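Local coordinates for nicking enzyme (Staphylococcus aureus, PDB 4HT4), which probably nicks plasmid DNA as a relaxase of the MobA/MobL family, starting the conjugative transfer of antibiotic resistance in Staphylococcus aureus, at residues S49-P54 against K62-L67; K104-S109 against K170-V175; V117-H122 against P129-L134. The protein carries 1 engineered substitution. All coordinates share one frame; numbering follows the deposited sequence.

Contact 1 of 3, residues S49-P54 against K62-L67; sequences SEILLP and KDREYL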
loop_
_atom_site.group_PDB
_atom_site.type_symbol
_atom_site.label_atom_id
_atom_site.label_comp_id
_atom_site.label_asym_id
_atom_site.label_seq_id
_atom_site.Cartn_x
_atom_site.Cartn_y
_atom_site.Cartn_z
ATOM N N SER A 49 4.207 1.067 -11.067
ATOM C CA SER A 49 4.256 0.031 -10.043
ATOM C C SER A 49 5.635 -0.043 -9.406
ATOM O O SER A 49 6.653 0.031 -10.095
ATOM C CB SER A 49 3.879 -1.329 -10.630
ATOM O OG SER A 49 2.518 -1.358 -11.014
ATOM N N GLU A 50 5.660 -0.194 -8.087
ATOM C CA GLU A 50 6.914 -0.308 -7.355
ATOM C C GLU A 50 6.688 -0.935 -5.985
ATOM O O GLU A 50 5.655 -0.714 -5.353
ATOM C CB GLU A 50 7.566 1.068 -7.195
ATOM C CG GLU A 50 8.947 1.031 -6.559
ATOM C CD GLU A 50 9.479 2.412 -6.240
ATOM O OE1 GLU A 50 8.757 3.400 -6.492
ATOM O OE2 GLU A 50 10.615 2.512 -5.734
ATOM N N ILE A 51 7.659 -1.722 -5.534
ATOM C CA ILE A 51 7.634 -2.273 -4.186
ATOM C C ILE A 51 8.729 -1.637 -3.338
ATOM O O ILE A 51 9.912 -1.721 -3.669
ATOM C CB ILE A 51 7.819 -3.794 -4.182
ATOM C CG1 ILE A 51 6.658 -4.473 -4.904
ATOM C CG2 ILE A 51 7.926 -4.308 -2.756
ATOM C CD1 ILE A 51 6.709 -5.977 -4.837
ATOM N N LEU A 52 8.324 -1.006 -2.242
ATOM C CA LEU A 52 9.261 -0.302 -1.379
ATOM C C LEU A 52 9.507 -1.079 -0.090
ATOM O O LEU A 52 8.566 -1.513 0.575
ATOM C CB LEU A 52 8.742 1.102 -1.074
ATOM C CG LEU A 52 8.180 1.832 -2.293
ATOM C CD1 LEU A 52 6.659 1.860 -2.250
ATOM C CD2 LEU A 52 8.746 3.235 -2.398
ATOM N N LEU A 53 10.779 -1.246 0.257
ATOM C CA LEU A 53 11.168 -2.063 1.400
ATOM C C LEU A 53 11.713 -1.223 2.551
ATOM O O LEU A 53 12.226 -0.125 2.338
ATOM C CB LEU A 53 12.230 -3.077 0.978
ATOM C CG LEU A 53 11.921 -3.962 -0.226
ATOM C CD1 LEU A 53 13.023 -4.987 -0.399
ATOM C CD2 LEU A 53 10.574 -4.637 -0.058
ATOM N N PRO A 54 11.606 -1.747 3.783
ATOM C CA PRO A 54 12.241 -1.109 4.941
ATOM C C PRO A 54 13.754 -1.307 4.920
ATOM O O PRO A 54 14.287 -1.873 3.964
ATOM C CB PRO A 54 11.619 -1.847 6.130
ATOM C CG PRO A 54 11.210 -3.171 5.579
ATOM C CD PRO A 54 10.775 -2.899 4.173
ATOM N N LYS A 62 11.273 -7.432 -3.382
ATOM C CA LYS A 62 10.957 -6.523 -4.480
ATOM C C LYS A 62 10.318 -7.272 -5.644
ATOM O O LYS A 62 9.928 -6.672 -6.645
ATOM C CB LYS A 62 12.194 -5.749 -4.942
ATOM C CG LYS A 62 12.656 -4.691 -3.952
ATOM C CD LYS A 62 13.663 -3.737 -4.573
ATOM C CE LYS A 62 12.987 -2.739 -5.499
ATOM N NZ LYS A 62 12.080 -1.820 -4.755
ATOM N N ASP A 63 10.221 -8.591 -5.505
ATOM C CA ASP A 63 9.477 -9.406 -6.452
ATOM C C ASP A 63 8.054 -9.576 -5.941
ATOM O O ASP A 63 7.838 -10.061 -4.830
ATOM C CB ASP A 63 10.139 -10.769 -6.636
ATOM C CG ASP A 63 9.325 -11.691 -7.515
ATOM O OD1 ASP A 63 9.464 -11.610 -8.754
ATOM O OD2 ASP A 63 8.543 -12.495 -6.967
ATOM N N ARG A 64 7.088 -9.168 -6.754
ATOM C CA ARG A 64 5.693 -9.142 -6.332
ATOM C C ARG A 64 5.133 -10.541 -6.095
ATOM O O ARG A 64 4.283 -10.739 -5.227
ATOM C CB ARG A 64 4.846 -8.396 -7.364
ATOM C CG ARG A 64 3.478 -7.980 -6.860
ATOM C CD ARG A 64 2.833 -6.961 -7.785
ATOM N NE ARG A 64 3.596 -5.716 -7.852
ATOM C CZ ARG A 64 4.390 -5.379 -8.863
ATOM N NH1 ARG A 64 4.530 -6.191 -9.901
ATOM N NH2 ARG A 64 5.045 -4.225 -8.837
ATOM N N GLU A 65 5.622 -11.510 -6.860
ATOM C CA GLU A 65 5.128 -12.877 -6.761
ATOM C C GLU A 65 5.596 -13.563 -5.480
ATOM O O GLU A 65 4.809 -14.218 -4.795
ATOM C CB GLU A 65 5.554 -13.689 -7.982
ATOM C CG GLU A 65 4.849 -15.026 -8.103
ATOM C CD GLU A 65 5.134 -15.710 -9.421
ATOM O OE1 GLU A 65 6.321 -15.955 -9.719
ATOM O OE2 GLU A 65 4.171 -15.994 -10.163
ATOM N N TYR A 66 6.878 -13.412 -5.162
ATOM C CA TYR A 66 7.446 -14.018 -3.964
ATOM C C TYR A 66 6.842 -13.422 -2.702
ATOM O O TYR A 66 6.534 -14.140 -1.751
ATOM C CB TYR A 66 8.965 -13.834 -3.937
ATOM C CG TYR A 66 9.606 -14.214 -2.618
ATOM C CD1 TYR A 66 9.898 -15.539 -2.322
ATOM C CD2 TYR A 66 9.918 -13.247 -1.668
ATOM C CE1 TYR A 66 10.482 -15.892 -1.118
ATOM C CE2 TYR A 66 10.502 -13.591 -0.461
ATOM C CZ TYR A 66 10.781 -14.915 -0.192
ATOM O OH TYR A 66 11.363 -15.265 1.005
ATOM N N LEU A 67 6.685 -12.102 -2.707
ATOM C CA LEU A 67 6.221 -11.365 -1.538
ATOM C C LEU A 67 4.882 -11.863 -1.000
ATOM O O LEU A 67 4.790 -12.277 0.155
ATOM C CB LEU A 67 6.133 -9.871 -1.855
ATOM C CG LEU A 67 5.495 -8.980 -0.788
ATOM C CD1 LEU A 67 6.298 -9.030 0.499
ATOM C CD2 LEU A 67 5.368 -7.551 -1.291
#
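I51 points from the strand into the start of the helix. Its CD1 lies 3.6 Å from R64 CA and 4.1 Å from L67 CD2. With CG1 beside the backbone N (chi1 -64°) and the chain then extended, the I51 tip reaches the first helical turn. K62 CA sits beside the I51 CG2 branch. The K62 chain bends at chi3 and chi4, which brings NZ to I51 O, probably as a donor; the modelled distance is too short to be trusted. On the way, K62 CG touches L53 CD1 at 3.6 Å, the two side chains crossing obliquely. The end of R64 turns in to the strand, and its NH2 lies 3.6 Å from S49 CB. R64 NE makes a salt bridge to D118, which places the guanidinium beside the strand. D63 sets the start of the helix. As N-cap it accepts from Y66 N through OD2 at 2.6 Å. The contact thus joins an outermost strand of the sheet to the helix that follows it. Strand 48-52 pairs with strand 117-122 through E50 and L52. L52 packs on helix 96-108, while R64 touches S22 and S26 of helix 18-26.

Contact 2 of 3, residues K104-S109 against K170-V175; sequences KEFAES and KRWENV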
loop_
_atom_site.group_PDB
_atom_site.type_symbol
_atom_site.label_atom_id
_atom_site.label_comp_id
_atom_site.label_asym_id
_atom_site.label_seq_id
_atom_site.Cartn_x
_atom_site.Cartn_y
_atom_site.Cartn_z
ATOM N N LYS A 104 5.214 8.333 -4.140
ATOM C CA LYS A 104 6.398 7.578 -3.752
ATOM C C LYS A 104 6.890 7.992 -2.368
ATOM O O LYS A 104 7.314 7.152 -1.576
ATOM C CB LYS A 104 7.520 7.753 -4.779
ATOM C CG LYS A 104 8.799 7.018 -4.409
ATOM C CD LYS A 104 9.949 7.359 -5.342
ATOM C CE LYS A 104 9.889 6.554 -6.630
ATOM N NZ LYS A 104 11.124 6.747 -7.443
ATOM N N GLU A 105 6.826 9.288 -2.078
ATOM C CA GLU A 105 7.320 9.803 -0.804
ATOM C C GLU A 105 6.480 9.332 0.379
ATOM O O GLU A 105 7.018 8.908 1.402
ATOM C CB GLU A 105 7.392 11.331 -0.814
ATOM C CG GLU A 105 7.863 11.918 0.509
ATOM C CD GLU A 105 8.110 13.409 0.441
ATOM O OE1 GLU A 105 8.016 13.981 -0.666
ATOM O OE2 GLU A 105 8.402 14.009 1.497
ATOM N N PHE A 106 5.161 9.410 0.238
ATOM C CA PHE A 106 4.260 8.996 1.305
ATOM C C PHE A 106 4.362 7.498 1.559
ATOM O O PHE A 106 4.212 7.037 2.691
ATOM C CB PHE A 106 2.818 9.374 0.969
ATOM C CG PHE A 106 1.823 8.921 1.996
ATOM C CD1 PHE A 106 1.688 9.603 3.192
ATOM C CD2 PHE A 106 1.028 7.810 1.771
ATOM C CE1 PHE A 106 0.777 9.191 4.142
ATOM C CE2 PHE A 106 0.113 7.392 2.719
ATOM C CZ PHE A 106 -0.012 8.084 3.906
ATOM N N ALA A 107 4.612 6.741 0.496
ATOM C CA ALA A 107 4.765 5.297 0.607
ATOM C C ALA A 107 6.038 4.949 1.371
ATOM O O ALA A 107 6.074 3.978 2.126
ATOM C CB ALA A 107 4.779 4.660 -0.770
ATOM N N GLU A 108 7.079 5.750 1.170
ATOM C CA GLU A 108 8.353 5.538 1.847
ATOM C C GLU A 108 8.262 5.901 3.323
ATOM O O GLU A 108 9.065 5.443 4.135
ATOM C CB GLU A 108 9.463 6.340 1.168
ATOM C CG GLU A 108 9.887 5.766 -0.169
ATOM C CD GLU A 108 10.838 6.672 -0.919
ATOM O OE1 GLU A 108 10.940 7.861 -0.555
ATOM O OE2 GLU A 108 11.483 6.192 -1.875
ATOM N N SER A 109 7.278 6.726 3.667
ATOM C CA SER A 109 7.042 7.079 5.060
ATOM C C SER A 109 6.357 5.925 5.785
ATOM O O SER A 109 6.310 5.893 7.013
ATOM C CB SER A 109 6.197 8.350 5.162
ATOM O OG SER A 109 4.912 8.159 4.600
ATOM N N LYS A 170 -3.228 12.901 8.584
ATOM C CA LYS A 170 -2.616 14.221 8.667
ATOM C C LYS A 170 -1.293 14.258 7.910
ATOM O O LYS A 170 -0.902 15.297 7.379
ATOM C CB LYS A 170 -2.397 14.622 10.127
ATOM N N ARG A 171 -0.610 13.119 7.864
ATOM C CA ARG A 171 0.657 13.024 7.151
ATOM C C ARG A 171 0.447 13.171 5.651
ATOM O O ARG A 171 1.227 13.836 4.970
ATOM C CB ARG A 171 1.344 11.692 7.447
ATOM C CG ARG A 171 2.693 11.537 6.765
ATOM C CD ARG A 171 3.242 10.134 6.933
ATOM N NE ARG A 171 3.404 9.775 8.338
ATOM C CZ ARG A 171 3.882 8.609 8.757
ATOM N NH1 ARG A 171 4.248 7.686 7.877
ATOM N NH2 ARG A 171 3.996 8.364 10.056
ATOM N N TRP A 172 -0.609 12.546 5.141
ATOM C CA TRP A 172 -0.924 12.619 3.719
ATOM C C TRP A 172 -1.332 14.030 3.317
ATOM O O TRP A 172 -1.085 14.462 2.193
ATOM C CB TRP A 172 -2.019 11.614 3.348
ATOM C CG TRP A 172 -2.512 11.765 1.943
ATOM C CD1 TRP A 172 -3.799 11.988 1.550
ATOM C CD2 TRP A 172 -1.729 11.722 0.744
ATOM N NE1 TRP A 172 -3.869 12.077 0.183
ATOM C CE2 TRP A 172 -2.610 11.919 -0.337
ATOM C CE3 TRP A 172 -0.369 11.533 0.477
ATOM C CZ2 TRP A 172 -2.179 11.933 -1.660
ATOM C CZ3 TRP A 172 0.058 11.547 -0.837
ATOM C CH2 TRP A 172 -0.844 11.746 -1.889
ATOM N N GLU A 173 -1.955 14.746 4.248
ATOM C CA GLU A 173 -2.310 16.138 4.023
ATOM C C GLU A 173 -1.050 16.982 3.892
ATOM O O GLU A 173 -0.920 17.781 2.966
ATOM C CB GLU A 173 -3.163 16.665 5.175
ATOM C CG GLU A 173 -3.335 18.172 5.161
ATOM C CD GLU A 173 -3.973 18.700 6.428
ATOM O OE1 GLU A 173 -5.020 18.159 6.838
ATOM O OE2 GLU A 173 -3.423 19.653 7.017
ATOM N N ASN A 174 -0.124 16.795 4.828
ATOM C CA ASN A 174 1.110 17.570 4.859
ATOM C C ASN A 174 2.019 17.292 3.668
ATOM O O ASN A 174 2.575 18.215 3.074
ATOM C CB ASN A 174 1.860 17.312 6.165
ATOM C CG ASN A 174 1.105 17.814 7.379
ATOM O OD1 ASN A 174 -0.014 18.317 7.265
ATOM N ND2 ASN A 174 1.712 17.674 8.551
ATOM N N VAL A 175 2.170 16.018 3.323
ATOM C CA VAL A 175 3.010 15.626 2.198
ATOM C C VAL A 175 2.445 16.152 0.881
ATOM O O VAL A 175 3.183 16.669 0.042
ATOM C CB VAL A 175 3.181 14.094 2.120
ATOM C CG1 VAL A 175 3.898 13.698 0.839
ATOM C CG2 VAL A 175 3.945 13.588 3.332
#
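F106 presents one face of its ring to the indole of W172. The pair is T-shaped, with the edge of W172 toward the F106 face and the planes at 63°. W172 CE3 lies over that face, 3.7 Å from F106 CG, and the ring centroids are 5.3 Å apart. The two side chains cross at about a right angle. F106 CG is anti to the backbone N (chi1 177°), which sends the ring out toward the other helix. The W172 ring also meets the ring of Y3. The aliphatic part of R171 also touches the F106 ring, with CD 3.8 Å from F106 CE1. Beyond it the R171 chain turns at chi3, and S109 O lies at the edge of the guanidinium, near its plane. The bond from R171 NH1 to S109 O measures 2.9 Å but is weak, since it is bent. Stronger partners hold the same group: R171 forms salt bridges with E113 and E167.

Segments 104-108 and 170-175 run roughly antiparallel, at 145°, with their axes 10.4 Å apart at the closest. Helix 96-108 packs against the central antiparallel sheet of the relaxase domain, and helix 162-182 adds a further layer outside it. At the other end of the interface from R171, V175 fills the side next to F106 and E105. Its CG1 is 4.2 Å from E105 CD and 4.5 Å from F106 CB. The E105 carboxylate itself is hydrogen-bonded to H179, one turn beyond V175 on helix 162-182. Both W172 and V175 also rest on L102, which extends the apolar seam toward the start of helix 96-108.

Contact 3 of 3, residues V117-H122 against P129-L134; sequences VDLNIH and PHAHLL. With NI (nickel (II) ion), chain C; nucleotides of chain B.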
loop_
_atom_site.group_PDB
_atom_site.type_symbol
_atom_site.label_atom_id
_atom_site.label_comp_id
_atom_site.label_asym_id
_atom_site.label_seq_id
_atom_site.Cartn_x
_atom_site.Cartn_y
_atom_site.Cartn_z
ATOM N N VAL A 117 5.616 -2.002 1.106
ATOM C CA VAL A 117 4.548 -1.322 0.387
ATOM C C VAL A 117 4.540 -1.649 -1.101
ATOM O O VAL A 117 5.520 -1.409 -1.808
ATOM C CB VAL A 117 4.647 0.202 0.559
ATOM C CG1 VAL A 117 3.472 0.886 -0.116
ATOM C CG2 VAL A 117 4.702 0.562 2.034
ATOM N N ASP A 118 3.424 -2.196 -1.568
ATOM C CA ASP A 118 3.239 -2.456 -2.988
ATOM C C ASP A 118 2.492 -1.282 -3.609
ATOM O O ASP A 118 1.260 -1.244 -3.600
ATOM C CB ASP A 118 2.453 -3.750 -3.197
ATOM C CG ASP A 118 2.593 -4.300 -4.605
ATOM O OD1 ASP A 118 2.900 -3.520 -5.531
ATOM O OD2 ASP A 118 2.391 -5.518 -4.786
ATOM N N LEU A 119 3.243 -0.326 -4.147
ATOM C CA LEU A 119 2.658 0.894 -4.691
ATOM C C LEU A 119 2.225 0.733 -6.142
ATOM O O LEU A 119 3.011 0.320 -6.996
ATOM C CB LEU A 119 3.646 2.056 -4.577
ATOM C CG LEU A 119 3.195 3.378 -5.200
ATOM C CD1 LEU A 119 1.987 3.937 -4.463
ATOM C CD2 LEU A 119 4.336 4.381 -5.209
ATOM N N ASN A 120 0.965 1.063 -6.411
ATOM C CA ASN A 120 0.434 1.040 -7.768
ATOM C C ASN A 120 -0.431 2.264 -8.040
ATOM O O ASN A 120 -1.393 2.528 -7.318
ATOM C CB ASN A 120 -0.374 -0.235 -8.014
ATOM C CG ASN A 120 0.412 -1.491 -7.703
ATOM O OD1 ASN A 120 0.222 -2.111 -6.657
ATOM N ND2 ASN A 120 1.307 -1.869 -8.607
ATOM N N ILE A 121 -0.085 3.009 -9.082
ATOM C CA ILE A 121 -0.809 4.227 -9.422
ATOM C C ILE A 121 -1.771 4.014 -10.587
ATOM O O ILE A 121 -1.374 3.552 -11.657
ATOM C CB ILE A 121 0.154 5.372 -9.764
ATOM C CG1 ILE A 121 1.119 5.614 -8.604
ATOM C CG2 ILE A 121 -0.621 6.637 -10.086
ATOM C CD1 ILE A 121 2.100 6.730 -8.854
ATOM N N HIS A 122 -3.036 4.360 -10.370
ATOM C CA HIS A 122 -4.067 4.188 -11.384
ATOM C C HIS A 122 -4.387 5.478 -12.121
ATOM O O HIS A 122 -4.173 6.571 -11.598
ATOM C CB HIS A 122 -5.353 3.665 -10.751
ATOM C CG HIS A 122 -5.317 2.210 -10.408
ATOM N ND1 HIS A 122 -6.370 1.565 -9.796
ATOM C CD2 HIS A 122 -4.355 1.275 -10.593
ATOM C CE1 HIS A 122 -6.059 0.291 -9.625
ATOM N NE2 HIS A 122 -4.842 0.092 -10.095
ATOM N N PRO A 129 -6.996 10.634 -10.580
ATOM C CA PRO A 129 -5.757 9.880 -10.378
ATOM C C PRO A 129 -5.662 9.427 -8.929
ATOM O O PRO A 129 -5.713 10.263 -8.028
ATOM C CB PRO A 129 -4.665 10.915 -10.665
ATOM C CG PRO A 129 -5.351 12.027 -11.389
ATOM C CD PRO A 129 -6.733 12.057 -10.839
ATOM N N HIS A 130 -5.539 8.123 -8.708
ATOM C CA HIS A 130 -5.400 7.600 -7.354
ATOM C C HIS A 130 -4.260 6.595 -7.264
ATOM O O HIS A 130 -3.747 6.129 -8.282
ATOM C CB HIS A 130 -6.712 6.977 -6.865
ATOM C CG HIS A 130 -7.178 5.813 -7.684
ATOM N ND1 HIS A 130 -8.085 5.945 -8.715
ATOM C CD2 HIS A 130 -6.880 4.495 -7.614
ATOM C CE1 HIS A 130 -8.317 4.758 -9.249
ATOM N NE2 HIS A 130 -7.597 3.861 -8.598
ATOM N N ALA A 131 -3.865 6.267 -6.039
ATOM C CA ALA A 131 -2.772 5.329 -5.821
ATOM C C ALA A 131 -3.118 4.294 -4.758
ATOM O O ALA A 131 -3.414 4.640 -3.615
ATOM C CB ALA A 131 -1.510 6.074 -5.439
ATOM N N HIS A 132 -3.074 3.023 -5.143
ATOM C CA HIS A 132 -3.325 1.933 -4.211
ATOM C C HIS A 132 -2.031 1.536 -3.512
ATOM O O HIS A 132 -0.979 1.444 -4.144
ATOM C CB HIS A 132 -3.894 0.722 -4.948
ATOM C CG HIS A 132 -5.119 1.020 -5.753
ATOM N ND1 HIS A 132 -6.378 0.612 -5.370
ATOM C CD2 HIS A 132 -5.277 1.680 -6.925
ATOM C CE1 HIS A 132 -7.260 1.009 -6.271
ATOM N NE2 HIS A 132 -6.618 1.657 -7.226
ATOM N N LEU A 133 -2.109 1.301 -2.208
ATOM C CA LEU A 133 -0.936 0.890 -1.445
ATOM C C LEU A 133 -1.200 -0.370 -0.623
ATOM O O LEU A 133 -1.830 -0.312 0.433
ATOM C CB LEU A 133 -0.452 2.020 -0.530
ATOM C CG LEU A 133 0.266 3.213 -1.165
ATOM C CD1 LEU A 133 -0.717 4.211 -1.756
ATOM C CD2 LEU A 133 1.164 3.888 -0.141
ATOM N N LEU A 134 -0.719 -1.508 -1.116
ATOM C CA LEU A 134 -0.815 -2.764 -0.381
ATOM C C LEU A 134 0.330 -2.891 0.615
ATOM O O LEU A 134 1.498 -2.954 0.229
ATOM C CB LEU A 134 -0.807 -3.957 -1.336
ATOM C CG LEU A 134 -2.163 -4.547 -1.714
ATOM C CD1 LEU A 134 -1.981 -5.743 -2.632
ATOM C CD2 LEU A 134 -2.930 -4.946 -0.466
HETATM NI NI NI C . -7.978 1.929 -8.642
ATOM P P DG B 25 -17.202 15.504 -6.711
ATOM O OP1 DG B 25 -16.869 16.945 -6.786
ATOM O OP2 DG B 25 -18.591 15.082 -6.424
ATOM O "O5'" DG B 25 -16.745 14.808 -8.075
ATOM C "C5'" DG B 25 -15.474 15.136 -8.608
ATOM C "C4'" DG B 25 -14.919 14.001 -9.442
ATOM O "O4'" DG B 25 -13.619 14.400 -9.943
ATOM C "C3'" DG B 25 -14.634 12.723 -8.674
ATOM O "O3'" DG B 25 -14.388 11.678 -9.597
ATOM C "C2'" DG B 25 -13.340 13.133 -7.992
ATOM C "C1'" DG B 25 -12.619 13.733 -9.196
ATOM N N9 DG B 25 -11.568 14.691 -8.870
ATOM C C8 DG B 25 -11.649 16.059 -8.957
ATOM N N7 DG B 25 -10.549 16.663 -8.607
ATOM C C5 DG B 25 -9.682 15.632 -8.269
ATOM C C6 DG B 25 -8.344 15.683 -7.815
ATOM O O6 DG B 25 -7.633 16.679 -7.614
ATOM N N1 DG B 25 -7.835 14.406 -7.588
ATOM C C2 DG B 25 -8.532 13.235 -7.777
ATOM N N2 DG B 25 -7.864 12.107 -7.502
ATOM N N3 DG B 25 -9.788 13.174 -8.202
ATOM C C4 DG B 25 -10.296 14.409 -8.427
HETATM O O HOH W 1 -9.770 2.454 -8.032
HETATM O O HOH W 2 -8.205 -0.002 -8.959
#
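H122, H130 and H132 stand on one face of the hairpin and turn their rings toward one nickel ion. H122 binds through ND1, H130 and H132 through NE2, each at 2.0 Å. Two waters complete five ligands. The H122 and H130 rings meet rim to rim, with planes at 75°. H132 meets H122 obliquely at 54°, its CD2 over one face of the H122 ring. H130 has its CG between the backbone N and the carbonyl carbon (chi1 62°), and H122 CB lies over one face of its ring. Second-shell partners help fix the rings: E85 accepts from H132, and the N25 carbonyl bonds H122 NE2. H130-A131-H132 fits the HUH signature of relaxases, so this is probably the nicking site. P129 O comes within 2.9 Å of N2 of DG25 of chain B. Antiparallel bonds hold the ladder, including D118 N to L134 O at 2.7 Å and H132 N to N120 O at 2.8 Å. On the opposite face L119 CD1 packs 3.8 Å from L133 CG, the two side by side. That face lies on helix 96-108, the histidine face nears helix 18-26, and strands 48-52 and 81-89 flank the hairpin.

From the N terminus, contact 1 comes first. It closes the short loop between strand 48-52 and helix 64-74, and is complete before either other contact opens. Contact 2 opens next, on helix 96-108, and closes only on helix 162-182, some 60 residues later. Contact 3 lies within that span, as a beta hairpin. No two contacts cross. Contacts 1 and 3 share the five-stranded sheet, where E50 O probably bonds L119 N. Helix 96-108 links all three: A107 touches both L52 and L133. Contact 2 therefore ties the C-terminal helix to the back of the sheet, on the side away from the nickel-binding histidines.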